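Local coordinates for arginase 1, mitochondrial (Arabidopsis thaliana, PDB 6VSU), which hydrolyses L-arginine to urea and L-ornithine with two manganese ions per subunit, and also converts agmatine to putrescine, at residues D110-M115 and G175-H180. Residues are numbered along the deposited sequence; the frame is centred on the assembly and turned at random.
Sequences DDDRLM and GNKYSH. With ORN (L-ornithine), chain B.
In the active-site loop that follows strand 158-163, Tyr-178 reaches out to the first turn of helix 111-126 and meets Asp-111, Asp-112 and Met-115, and Lys-177 joins it at Asp-112. One carboxylate oxygen, Asp-112 OD1, takes both polar groups: the Tyr-178 hydroxyl donates to it on the anti lone pair (OH to OD1, 2.6 Å), while the Lys-177 ammonium donates to the syn lone pair of OD1 in a salt bridge (NZ to OD1, 2.8 Å). The carboxylate stands steeply to the phenol ring, the two planes 72° apart, with OD1 at the ring's edge. Lys-177 CG sits between the backbone N and the carbonyl carbon (chi1 78°) and lies over one face of its neighbour's ring, displaced toward the rim; beyond it the chain runs extended to the acid. The opposite face receives Met-115 CG, likewise toward the rim, in a CH-pi contact 3.9 Å from the Tyr-178 ring centroid, with SD obliquely placed in a Met-aromatic contact. Asp-111 CB adds an oblique contact with Tyr-178 CD2 at 3.6 Å, and Asp-111 OD1 is hydrogen-bonded to His-53 NE2. Water 2 donates to both Tyr-178 OH and Asp-112 O, tying the phenol to the helix backbone as well. An alanine in place of Tyr-178 would probably leave Asp-112 with Lys-177 alone of these two donors and open a gap beside Met-115 CG. Within the loop, Asn-176 OD1 accepts from Tyr-178 N (3.0 Å) in an Asx turn. One ring face of His-180 lies toward NE of the bound L-ornithine. Asp-110 OD1 N-caps the helix through Arg-113 N. The contact thus joins the capped start of helix 111-126 to a substrate-pocket loop at the C-terminal ends of the parallel strands in the arginase alpha/beta fold.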
loop_
_atom_site.group_PDB
_atom_site.type_symbol
_atom_site.label_atom_id
_atom_site.label_comp_id
_atom_site.label_asym_id
_atom_site.label_seq_id
_atom_site.Cartn_x
_atom_site.Cartn_y
_atom_site.Cartn_z
ATOM N N ASP E 110 -17.104 -32.219 11.030
ATOM C CA ASP E 110 -15.684 -32.517 11.329
ATOM C C ASP E 110 -14.896 -32.617 10.012
ATOM O O ASP E 110 -15.464 -32.595 8.880
ATOM C CB ASP E 110 -15.580 -33.760 12.242
ATOM C CG ASP E 110 -15.942 -35.093 11.603
ATOM O OD1 ASP E 110 -15.609 -35.352 10.440
ATOM O OD2 ASP E 110 -16.634 -35.832 12.269
ATOM N N ASP E 111 -13.590 -32.649 10.138
ATOM C CA ASP E 111 -12.709 -32.522 8.967
ATOM C C ASP E 111 -12.818 -33.773 8.079
ATOM O O ASP E 111 -12.695 -33.625 6.873
ATOM C CB ASP E 111 -11.300 -32.200 9.429
ATOM C CG ASP E 111 -11.085 -30.705 9.712
ATOM O OD1 ASP E 111 -11.658 -29.838 8.951
ATOM O OD2 ASP E 111 -10.295 -30.422 10.658
ATOM N N ASP E 112 -12.983 -34.965 8.644
ATOM C CA ASP E 112 -13.015 -36.200 7.821
ATOM C C ASP E 112 -14.204 -36.060 6.874
ATOM O O ASP E 112 -14.047 -36.270 5.673
ATOM C CB ASP E 112 -13.222 -37.439 8.676
ATOM C CG ASP E 112 -12.058 -37.851 9.545
ATOM O OD1 ASP E 112 -10.899 -37.732 9.150
ATOM O OD2 ASP E 112 -12.351 -38.378 10.593
ATOM N N ARG E 113 -15.356 -35.710 7.425
ATOM C CA ARG E 113 -16.598 -35.517 6.648
ATOM C C ARG E 113 -16.420 -34.368 5.661
ATOM O O ARG E 113 -16.861 -34.520 4.527
ATOM C CB ARG E 113 -17.778 -35.309 7.586
ATOM C CG ARG E 113 -18.349 -36.626 8.071
ATOM C CD ARG E 113 -18.878 -36.551 9.489
ATOM N NE ARG E 113 -20.070 -35.726 9.665
ATOM C CZ ARG E 113 -21.199 -35.915 9.022
ATOM N NH1 ARG E 113 -22.241 -35.115 9.238
ATOM N NH2 ARG E 113 -21.279 -36.902 8.139
ATOM N N LEU E 114 -15.764 -33.288 6.060
ATOM C CA LEU E 114 -15.582 -32.165 5.115
ATOM C C LEU E 114 -14.688 -32.621 3.968
ATOM O O LEU E 114 -15.030 -32.328 2.794
ATOM C CB LEU E 114 -15.009 -30.956 5.842
ATOM C CG LEU E 114 -14.610 -29.794 4.953
ATOM C CD1 LEU E 114 -15.823 -29.306 4.189
ATOM C CD2 LEU E 114 -13.986 -28.678 5.778
ATOM N N MET E 115 -13.597 -33.331 4.237
ATOM C CA MET E 115 -12.711 -33.719 3.120
ATOM C C MET E 115 -13.452 -34.723 2.220
ATOM O O MET E 115 -13.218 -34.716 0.990
ATOM C CB MET E 115 -11.384 -34.286 3.630
ATOM C CG MET E 115 -10.546 -33.264 4.411
ATOM S SD MET E 115 -10.402 -31.621 3.639
ATOM C CE MET E 115 -8.642 -31.310 3.771
ATOM N N GLY E 175 -0.133 -31.735 15.064
ATOM C CA GLY E 175 -1.257 -32.611 15.467
ATOM C C GLY E 175 -2.417 -32.635 14.477
ATOM O O GLY E 175 -3.377 -33.346 14.752
ATOM N N ASN E 176 -2.325 -31.961 13.323
ATOM C CA ASN E 176 -3.435 -31.899 12.347
ATOM C C ASN E 176 -3.103 -32.830 11.178
ATOM O O ASN E 176 -2.263 -32.473 10.382
ATOM C CB ASN E 176 -3.719 -30.462 11.920
ATOM C CG ASN E 176 -4.872 -30.348 10.945
ATOM O OD1 ASN E 176 -5.541 -31.343 10.692
ATOM N ND2 ASN E 176 -5.088 -29.163 10.371
ATOM N N LYS E 177 -3.782 -33.961 11.037
ATOM C CA LYS E 177 -3.451 -34.900 9.945
ATOM C C LYS E 177 -3.904 -34.309 8.607
ATOM O O LYS E 177 -3.403 -34.733 7.531
ATOM C CB LYS E 177 -4.056 -36.259 10.248
ATOM C CG LYS E 177 -5.543 -36.344 9.962
ATOM C CD LYS E 177 -6.212 -37.656 10.307
ATOM C CE LYS E 177 -7.695 -37.533 9.989
ATOM N NZ LYS E 177 -8.438 -38.823 10.076
ATOM N N TYR E 178 -4.805 -33.336 8.645
ATOM C CA TYR E 178 -5.259 -32.599 7.438
ATOM C C TYR E 178 -4.479 -31.251 7.283
ATOM O O TYR E 178 -4.869 -30.413 6.480
ATOM C CB TYR E 178 -6.768 -32.386 7.559
ATOM C CG TYR E 178 -7.579 -33.640 7.387
ATOM C CD1 TYR E 178 -7.508 -34.397 6.218
ATOM C CD2 TYR E 178 -8.408 -34.084 8.393
ATOM C CE1 TYR E 178 -8.242 -35.551 6.039
ATOM C CE2 TYR E 178 -9.186 -35.213 8.217
ATOM C CZ TYR E 178 -9.103 -35.953 7.040
ATOM O OH TYR E 178 -9.838 -37.094 6.892
ATOM N N SER E 179 -3.399 -31.032 8.030
ATOM C CA SER E 179 -2.520 -29.840 7.824
ATOM C C SER E 179 -2.193 -29.669 6.340
ATOM O O SER E 179 -1.909 -30.650 5.678
ATOM C CB SER E 179 -1.213 -29.936 8.609
ATOM O OG SER E 179 -0.344 -28.898 8.230
ATOM N N HIS E 180 -2.103 -28.443 5.867
ATOM C CA HIS E 180 -1.647 -28.168 4.498
ATOM C C HIS E 180 -0.211 -28.660 4.332
ATOM O O HIS E 180 0.173 -28.802 3.202
ATOM C CB HIS E 180 -1.830 -26.695 4.142
ATOM C CG HIS E 180 -0.958 -25.699 4.833
ATOM N ND1 HIS E 180 -0.736 -24.449 4.297
ATOM C CD2 HIS E 180 -0.287 -25.729 5.998
ATOM C CE1 HIS E 180 0.020 -23.748 5.136
ATOM N NE2 HIS E 180 0.313 -24.495 6.174
HETATM N N ORN B . 6.495 -23.780 8.478
HETATM C CA ORN B . 5.911 -24.787 7.557
HETATM C CB ORN B . 5.363 -24.094 6.311
HETATM C CG ORN B . 4.358 -24.914 5.522
HETATM C CD ORN B . 3.833 -24.173 4.307
HETATM N NE ORN B . 3.213 -25.011 3.283
HETATM C C ORN B . 6.978 -25.815 7.162
HETATM O O ORN B . 7.971 -25.921 7.883
HETATM O OXT ORN B . 6.762 -26.476 6.149
HETATM O O HOH W 1 -8.254 -31.919 11.440
HETATM O O HOH W 2 -11.439 -37.881 4.520
#